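Local coordinates for carbohydrate binding family 6 (Clostridium thermocellum, PDB 5A8C), which probably hydrolyses terminal alpha-L-arabinofuranosyl residues from arabinose-containing polysaccharides, as a five-bladed beta-propeller glycoside hydrolase of family 43, at residues A42-G47 with A270-K275; K112-Y117 with V126-S131. All coordinates share one frame; numbering follows the deposited sequence.

Contact 1. Residues A42-G47 with A270-K275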
ATOM      1  N   ALA A  42       6.358   1.560   1.561  1.00  5.77           N
ATOM      2  CA  ALA A  42       7.707   1.931   2.001  1.00  6.52           C
ATOM      3  C   ALA A  42       8.778   1.453   1.068  1.00  6.41           C
ATOM      4  O   ALA A  42       8.675   0.390   0.454  1.00  7.03           O
ATOM      5  CB  ALA A  42       7.981   1.407   3.401  1.00  8.12           C
ATOM      6  N   VAL A  43       9.877   2.210   0.984  1.00  6.59           N
ATOM      7  CA  VAL A  43      11.054   1.808   0.238  1.00  6.73           C
ATOM      8  C   VAL A  43      12.290   2.262   0.981  1.00  6.50           C
ATOM      9  O   VAL A  43      12.277   3.304   1.658  1.00  7.33           O
ATOM     10  CB  VAL A  43      11.037   2.339  -1.224  1.00  7.88           C
ATOM     11  CG1 VAL A  43      11.383   3.816  -1.304  1.00  8.70           C
ATOM     12  CG2 VAL A  43      11.951   1.550  -2.131  1.00  8.73           C
ATOM     13  N   VAL A  44      13.369   1.528   0.810  1.00  6.64           N
ATOM     14  CA  VAL A  44      14.667   1.888   1.380  1.00  7.13           C
ATOM     15  C   VAL A  44      15.541   2.469   0.270  1.00  7.45           C
ATOM     16  O   VAL A  44      15.625   1.897  -0.840  1.00  8.63           O
ATOM     17  CB  VAL A  44      15.335   0.650   2.008  1.00  8.56           C
ATOM     18  CG1 VAL A  44      16.715   0.979   2.528  1.00  9.63           C
ATOM     19  CG2 VAL A  44      14.453   0.126   3.128  1.00  9.16           C
ATOM     20  N   TYR A  45      16.170   3.597   0.550  1.00  7.76           N
ATOM     21  CA  TYR A  45      17.030   4.252  -0.416  1.00  8.21           C
ATOM     22  C   TYR A  45      18.098   5.011   0.345  1.00  8.91           C
ATOM     23  O   TYR A  45      17.790   5.814   1.233  1.00  9.22           O
ATOM     24  CB  TYR A  45      16.231   5.210  -1.320  1.00  8.56           C
ATOM     25  CG  TYR A  45      17.048   6.111  -2.178  1.00  8.96           C
ATOM     26  CD1 TYR A  45      17.761   5.640  -3.256  1.00  9.70           C
ATOM     27  CD2 TYR A  45      17.136   7.464  -1.905  1.00  9.60           C
ATOM     28  CE1 TYR A  45      18.500   6.497  -4.053  1.00 10.82           C
ATOM     29  CE2 TYR A  45      17.856   8.320  -2.693  1.00 10.85           C
ATOM     30  CZ  TYR A  45      18.550   7.840  -3.754  1.00 11.68           C
ATOM     31  OH  TYR A  45      19.235   8.707  -4.541  1.00 14.97           O
ATOM     32  N   ASN A  46      19.360   4.799  -0.033  1.00  9.96           N
ATOM     33  CA  ASN A  46      20.500   5.519   0.548  1.00 11.84           C
ATOM     34  C   ASN A  46      20.484   5.566   2.051  1.00 10.64           C
ATOM     35  O   ASN A  46      20.718   6.603   2.673  1.00 12.55           O
ATOM     36  CB  ASN A  46      20.622   6.859  -0.158  1.00 14.82           C
ATOM     37  CG  ASN A  46      21.424   6.746  -1.481  1.00 17.50           C
ATOM     38  OD1 ASN A  46      21.831   5.648  -1.898  1.00 23.10           O
ATOM     39  ND2 ASN A  46      21.540   7.847  -2.189  1.00 21.44           N
ATOM     40  N   GLY A  47      20.173   4.424   2.648  1.00  9.91           N
ATOM     41  CA  GLY A  47      20.240   4.262   4.065  1.00 10.36           C
ATOM     42  C   GLY A  47      19.026   4.734   4.836  1.00  9.69           C
ATOM     43  O   GLY A  47      19.044   4.615   6.052  1.00 10.71           O
ATOM     44  N   ALA A 270       1.995  -2.314   4.512  1.00  5.07           N
ATOM     45  CA  ALA A 270       3.096  -2.716   3.622  1.00  5.37           C
ATOM     46  C   ALA A 270       4.091  -3.477   4.505  1.00  5.37           C
ATOM     47  O   ALA A 270       4.217  -3.234   5.690  1.00  6.92           O
ATOM     48  CB  ALA A 270       3.752  -1.580   2.902  1.00  6.77           C
ATOM     49  N   ILE A 271       4.864  -4.360   3.869  1.00  6.77           N
ATOM     50  CA  ILE A 271       5.938  -5.139   4.519  1.00  6.35           C
ATOM     51  C   ILE A 271       7.272  -4.771   3.890  1.00  6.78           C
ATOM     52  O   ILE A 271       7.369  -4.785   2.660  1.00  8.26           O
ATOM     53  CB  ILE A 271       5.646  -6.657   4.350  1.00  7.32           C
ATOM     54  CG1 ILE A 271       4.344  -7.025   5.040  1.00  9.51           C
ATOM     55  CG2 ILE A 271       6.810  -7.469   4.857  1.00  7.74           C
ATOM     56  CD1 ILE A 271       3.781  -8.383   4.755  1.00 10.76           C
ATOM     57  N   VAL A 272       8.253  -4.456   4.724  1.00  6.45           N
ATOM     58  CA  VAL A 272       9.499  -3.960   4.191  1.00  7.18           C
ATOM     59  C   VAL A 272      10.652  -4.419   5.088  1.00  7.12           C
ATOM     60  O   VAL A 272      10.531  -4.457   6.309  1.00  8.08           O
ATOM     61  CB  VAL A 272       9.469  -2.383   4.065  1.00  7.99           C
ATOM     62  CG1 VAL A 272       9.348  -1.698   5.433  1.00  9.18           C
ATOM     63  CG2 VAL A 272      10.653  -1.834   3.308  1.00  9.69           C
ATOM     64  N   GLU A 273      11.789  -4.697   4.461  1.00  7.41           N
ATOM     65  CA  GLU A 273      13.030  -5.033   5.183  1.00  7.84           C
ATOM     66  C   GLU A 273      13.897  -3.778   5.239  1.00  7.73           C
ATOM     67  O   GLU A 273      14.065  -3.062   4.241  1.00  9.49           O
ATOM     68  CB  GLU A 273      13.772  -6.140   4.464  1.00  8.74           C
ATOM     69  CG  GLU A 273      14.920  -6.693   5.287  1.00 10.04           C
ATOM     70  CD  GLU A 273      15.734  -7.753   4.602  1.00 11.38           C
ATOM     71  OE1 GLU A 273      15.584  -7.980   3.385  1.00 13.37           O
ATOM     72  OE2 GLU A 273      16.571  -8.353   5.329  1.00 14.77           O
ATOM     73  N   TYR A 274      14.441  -3.491   6.422  1.00  8.35           N
ATOM     74  CA  TYR A 274      15.300  -2.305   6.597  1.00  8.45           C
ATOM     75  C   TYR A 274      16.381  -2.655   7.586  1.00  8.81           C
ATOM     76  O   TYR A 274      16.075  -3.059   8.727  1.00  9.95           O
ATOM     77  CB  TYR A 274      14.470  -1.110   7.069  1.00  8.95           C
ATOM     78  CG  TYR A 274      15.273   0.172   7.338  1.00  9.13           C
ATOM     79  CD1 TYR A 274      16.088   0.724   6.335  1.00  8.95           C
ATOM     80  CD2 TYR A 274      15.250   0.789   8.568  1.00 11.01           C
ATOM     81  CE1 TYR A 274      16.769   1.903   6.529  1.00  9.63           C
ATOM     82  CE2 TYR A 274      15.913   1.983   8.755  1.00 11.47           C
ATOM     83  CZ  TYR A 274      16.716   2.508   7.752  1.00 10.21           C
ATOM     84  OH  TYR A 274      17.385   3.691   8.005  1.00 12.09           O
ATOM     85  N   LYS A 275      17.632  -2.601   7.138  1.00  9.55           N
ATOM     86  CA  LYS A 275      18.794  -2.873   7.987  1.00 11.04           C
ATOM     87  C   LYS A 275      18.679  -4.237   8.658  1.00 10.89           C
ATOM     88  O   LYS A 275      18.990  -4.389   9.836  1.00 14.02           O
ATOM     89  CB  LYS A 275      19.039  -1.737   8.961  1.00 12.57           C
ATOM     90  CG  LYS A 275      19.437  -0.439   8.236  1.00 13.73           C
ATOM     91  CD  LYS A 275      19.616   0.741   9.156  1.00 16.16           C
ATOM     92  CE  LYS A 275      20.185   1.953   8.419  1.00 17.83           C
ATOM     93  NZ  LYS A 275      20.290   3.183   9.303  1.00 20.86           N
TER
HETATM   94  O   HOH W   1      21.448   4.875   7.532  1.00 20.90           O
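The strands carrying Ala42 and Val272 run nearly parallel, 18° apart, but their axes come no nearer than 7.2 Å and no backbone hydrogen bond joins them, so they belong to separate sheets that meet largely through side chains. Ala42 CB sits 4.0 Å from Val272 CG1, a small methyl contact at one end of the interface. Further along, Val44 crosses Tyr274 at about a right angle. Both of its methyls reach the CD1 corner of the ring, CG2 at 3.6 Å and CG1 slightly farther, and CG2 also lies 3.4 Å from Glu273 O. With its CG anti to the backbone N (chi1 178°), Tyr274 extends past Val44 to the turn after the first strand, where Tyr274 OH donates a 2.7 Å hydrogen bond to Gly47 O. This acceptor lies near the ring plane, yet the hydroxyl oxygen is tilted 30° from the carbonyl plane. Lys275 lays CG over the centre of one ring face, 3.9 Å above it, and its extended chain returns NZ to Tyr274 OH in a weak bond. A water links Lys275 NZ to Gly47 O, and is 2.8 Å from that oxygen. Two donors therefore grip Gly47 O, the phenol and the water, and the nearby ammonium would probably strengthen the phenol as a donor: an apolar seam between two propeller blades ends in hydrogen bonds at the turn.

Contact 2. Residues K112-Y117 with V126-S131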
ATOM      1  N   LYS A 112      15.373   5.456 -10.430  1.00  9.44           N
ATOM      2  CA  LYS A 112      14.208   6.336 -10.416  1.00  8.39           C
ATOM      3  C   LYS A 112      13.209   5.765  -9.424  1.00  6.73           C
ATOM      4  O   LYS A 112      13.306   4.614  -8.976  1.00  7.61           O
ATOM      5  CB  LYS A 112      13.561   6.468 -11.810  1.00 10.16           C
ATOM      6  CG  LYS A 112      14.470   7.163 -12.810  1.00 13.66           C
ATOM      7  CD  LYS A 112      13.879   7.255 -14.228  1.00 18.56           C
ATOM      8  CE  LYS A 112      15.017   7.462 -15.219  1.00 25.17           C
ATOM      9  NZ  LYS A 112      15.869   6.250 -15.291  1.00 29.18           N
ATOM     10  N   PHE A 113      12.222   6.583  -9.093  1.00  6.38           N
ATOM     11  CA  PHE A 113      11.178   6.237  -8.162  1.00  6.08           C
ATOM     12  C   PHE A 113       9.837   6.255  -8.894  1.00  6.10           C
ATOM     13  O   PHE A 113       9.507   7.226  -9.573  1.00  7.07           O
ATOM     14  CB  PHE A 113      11.146   7.239  -6.997  1.00  6.71           C
ATOM     15  CG  PHE A 113      12.432   7.208  -6.192  1.00  7.22           C
ATOM     16  CD1 PHE A 113      13.523   7.931  -6.632  1.00  8.18           C
ATOM     17  CD2 PHE A 113      12.547   6.377  -5.122  1.00  8.26           C
ATOM     18  CE1 PHE A 113      14.750   7.838  -5.974  1.00  9.81           C
ATOM     19  CE2 PHE A 113      13.777   6.289  -4.434  1.00  9.86           C
ATOM     20  CZ  PHE A 113      14.867   7.020  -4.906  1.00  9.41           C
ATOM     21  N   TYR A 114       9.112   5.144  -8.743  1.00  5.77           N
ATOM     22  CA  TYR A 114       7.828   4.946  -9.402  1.00  5.82           C
ATOM     23  C   TYR A 114       6.775   4.810  -8.327  1.00  5.66           C
ATOM     24  O   TYR A 114       6.880   3.937  -7.445  1.00  6.26           O
ATOM     25  CB  TYR A 114       7.862   3.662 -10.277  1.00  6.44           C
ATOM     26  CG  TYR A 114       8.903   3.779 -11.339  1.00  6.46           C
ATOM     27  CD1 TYR A 114       8.604   4.397 -12.559  1.00  6.91           C
ATOM     28  CD2 TYR A 114      10.202   3.309 -11.157  1.00  6.93           C
ATOM     29  CE1 TYR A 114       9.573   4.583 -13.515  1.00  7.89           C
ATOM     30  CE2 TYR A 114      11.171   3.480 -12.128  1.00  7.98           C
ATOM     31  CZ  TYR A 114      10.840   4.083 -13.327  1.00  7.97           C
ATOM     32  OH  TYR A 114      11.831   4.188 -14.273  1.00 10.99           O
ATOM     33  N   LEU A 115       5.803   5.711  -8.353  1.00  6.02           N
ATOM     34  CA  LEU A 115       4.762   5.844  -7.354  1.00  5.99           C
ATOM     35  C   LEU A 115       3.426   5.576  -8.037  1.00  5.87           C
ATOM     36  O   LEU A 115       2.948   6.394  -8.799  1.00  7.33           O
ATOM     37  CB  LEU A 115       4.842   7.261  -6.786  1.00  7.27           C
ATOM     38  CG  LEU A 115       3.935   7.599  -5.630  1.00  7.69           C
ATOM     39  CD1 LEU A 115       4.331   6.813  -4.372  1.00  9.05           C
ATOM     40  CD2 LEU A 115       4.040   9.107  -5.304  1.00 10.09           C
ATOM     41  N   TYR A 116       2.864   4.419  -7.758  1.00  5.52           N
ATOM     42  CA  TYR A 116       1.585   4.012  -8.366  1.00  5.54           C
ATOM     43  C   TYR A 116       0.463   4.418  -7.445  1.00  5.42           C
ATOM     44  O   TYR A 116       0.658   4.452  -6.214  1.00  6.72           O
ATOM     45  CB  TYR A 116       1.579   2.482  -8.618  1.00  5.60           C
ATOM     46  CG  TYR A 116       2.715   2.071  -9.486  1.00  5.71           C
ATOM     47  CD1 TYR A 116       3.956   1.750  -8.961  1.00  5.50           C
ATOM     48  CD2 TYR A 116       2.546   1.986 -10.876  1.00  5.96           C
ATOM     49  CE1 TYR A 116       5.040   1.427  -9.770  1.00  5.71           C
ATOM     50  CE2 TYR A 116       3.615   1.639 -11.684  1.00  6.20           C
ATOM     51  CZ  TYR A 116       4.844   1.370 -11.153  1.00  5.78           C
ATOM     52  OH  TYR A 116       5.926   1.068 -11.922  1.00  6.37           O
ATOM     53  N   TYR A 117      -0.699   4.743  -7.985  1.00  5.31           N
ATOM     54  CA  TYR A 117      -1.773   5.290  -7.169  1.00  5.72           C
ATOM     55  C   TYR A 117      -3.096   4.996  -7.807  1.00  5.40           C
ATOM     56  O   TYR A 117      -3.236   4.823  -9.025  1.00  6.44           O
ATOM     57  CB  TYR A 117      -1.597   6.826  -7.019  1.00  5.98           C
ATOM     58  CG  TYR A 117      -1.645   7.591  -8.323  1.00  6.16           C
ATOM     59  CD1 TYR A 117      -0.511   7.746  -9.113  1.00  6.37           C
ATOM     60  CD2 TYR A 117      -2.824   8.194  -8.750  1.00  6.73           C
ATOM     61  CE1 TYR A 117      -0.570   8.434 -10.329  1.00  6.95           C
ATOM     62  CE2 TYR A 117      -2.881   8.887  -9.945  1.00  6.79           C
ATOM     63  CZ  TYR A 117      -1.765   9.020 -10.748  1.00  6.79           C
ATOM     64  OH  TYR A 117      -1.867   9.767 -11.891  1.00  8.08           O
ATOM     65  N   VAL A 126       0.672   5.949 -12.634  1.00  6.12           N
ATOM     66  CA  VAL A 126       2.083   5.900 -12.232  1.00  6.33           C
ATOM     67  C   VAL A 126       2.668   7.285 -12.330  1.00  6.37           C
ATOM     68  O   VAL A 126       2.507   7.996 -13.312  1.00  8.06           O
ATOM     69  CB  VAL A 126       2.893   4.919 -13.093  1.00  6.96           C
ATOM     70  CG1 VAL A 126       2.832   5.261 -14.591  1.00  8.03           C
ATOM     71  CG2 VAL A 126       4.346   4.852 -12.605  1.00  7.59           C
ATOM     72  N   ALA A 127       3.360   7.702 -11.265  1.00  6.71           N
ATOM     73  CA  ALA A 127       4.106   8.959 -11.261  1.00  7.10           C
ATOM     74  C   ALA A 127       5.570   8.663 -10.996  1.00  6.43           C
ATOM     75  O   ALA A 127       5.919   7.678 -10.336  1.00  7.79           O
ATOM     76  CB  ALA A 127       3.534   9.897 -10.217  1.00  8.52           C
ATOM     77  N   VAL A 128       6.450   9.493 -11.563  1.00  6.40           N
ATOM     78  CA  VAL A 128       7.870   9.196 -11.603  1.00  6.61           C
ATOM     79  C   VAL A 128       8.640  10.398 -11.066  1.00  6.32           C
ATOM     80  O   VAL A 128       8.291  11.543 -11.324  1.00  6.88           O
ATOM     81  CB  VAL A 128       8.310   8.882 -13.068  1.00  7.15           C
ATOM     82  CG1 VAL A 128       9.760   8.436 -13.147  1.00  7.88           C
ATOM     83  CG2 VAL A 128       7.400   7.819 -13.691  1.00  7.89           C
ATOM     84  N   SER A 129       9.763  10.098 -10.420  1.00  6.67           N
ATOM     85  CA  SER A 129      10.725  11.133 -10.014  1.00  7.70           C
ATOM     86  C   SER A 129      12.104  10.539  -9.971  1.00  7.28           C
ATOM     87  O   SER A 129      12.293   9.374  -9.694  1.00  8.15           O
ATOM     88  CB  SER A 129      10.384  11.676  -8.621  1.00  9.40           C
ATOM     89  OG  SER A 129      11.246  12.783  -8.284  1.00 12.34           O
ATOM     90  N   ASP A 130      13.110  11.401 -10.165  1.00  8.22           N
ATOM     91  CA  ASP A 130      14.497  10.988  -9.886  1.00  8.69           C
ATOM     92  C   ASP A 130      14.853  11.086  -8.409  1.00  8.85           C
ATOM     93  O   ASP A 130      15.893  10.614  -8.021  1.00 10.43           O
ATOM     94  CB  ASP A 130      15.486  11.866 -10.663  1.00 11.42           C
ATOM     95  CG  ASP A 130      15.401  11.762 -12.129  1.00 15.76           C
ATOM     96  OD1 ASP A 130      14.951  10.801 -12.669  1.00 20.15           O
ATOM     97  OD2 ASP A 130      15.963  12.686 -12.775  1.00 27.57           O
ATOM     98  N   SER A 131      13.991  11.696  -7.614  1.00  8.75           N
ATOM     99  CA  SER A 131      14.216  11.884  -6.183  1.00  9.42           C
ATOM    100  C   SER A 131      13.149  11.154  -5.402  1.00  9.27           C
ATOM    101  O   SER A 131      11.985  11.141  -5.804  1.00  9.46           O
ATOM    102  CB  SER A 131      14.061  13.353  -5.835  1.00 11.71           C
ATOM    103  OG  SER A 131      13.976  13.586  -4.451  1.00 13.71           O
TER
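Four backbone hydrogen bonds pair Phe113 with Ser129 and Leu115 with Ala127, the hydrogen-bonded pairs of an antiparallel hairpin. The straightest is Leu115 N to Ala127 O, 2.8 Å with an N-H...O angle of 171°; Phe113 N meets Ser129 O at 2.9 Å, almost in line with the carbonyl bond. Between these pairs, Val128 CA lies 3.3 Å from Phe113 O in a CA-H...O contact. Where the second strand ends, Ser129 OG accepts from Ser131 N at 3.0 Å, closing an ST turn, and also bonds to Pro135 O. That turn carries the chain round Phe113, whose ring edge meets Ser129 O and Asp130 O near its plane, while Tyr108 stacks on the ring.

On the face bearing Tyr114, Tyr116, Val126 and Val128, valines lie alongside tyrosines. Val126 CG2, anti to its backbone N, reaches Tyr116 CE2 at 3.4 Å, a tight contact, and approaches the edge of Tyr114 as well. Both methyls of Val128 touch Tyr114, CG2 being 3.8 Å from CD1. On the other face, Phe89 of strand 83-90 packs against Leu115 and Ala127. Tyr117, with CG between the backbone N and carbonyl carbon (chi1 61°), brings CE1 to 3.6 Å from Val126 N; its hydroxyl bonds to Asp138. At the other end Lys112 and Asp130 run side by side; Lys112 CG and CD approach OD1, while NZ bonds to Asn110 O. Their opposite charges may attract weakly without a salt bridge. Backbone bonds thus set the register, while aromatic-aliphatic packing on the first face, and Phe89 helping to cover Leu115 and Ala127 on the second, bury most of the hairpin within the propeller.

Overall arrangement
From the N terminus the chain first lays down strand 36-45, whose end enters contact 1, and then completes its antiparallel sheet through strand 83-90. The next sheet, 104-109, 112-118 and 124-129, contains contact 2, a local hairpin closure with eight residues between its segments. The three-stranded sheet 270-274, 277-284 and 300-306 comes last, and its first strand returns beside 42-47 to close contact 1 across 222 intervening residues. Contact 2 is therefore nested inside that long loop. Their centres lie about 16 Å apart, yet Tyr45 CD1 touches Phe113 CZ at 3.6 Å, the rings meeting edge-to-face. Contact 1 joins sheets from the early and late chain, as expected for propeller closure; contact 2 pairs strands within one sheet.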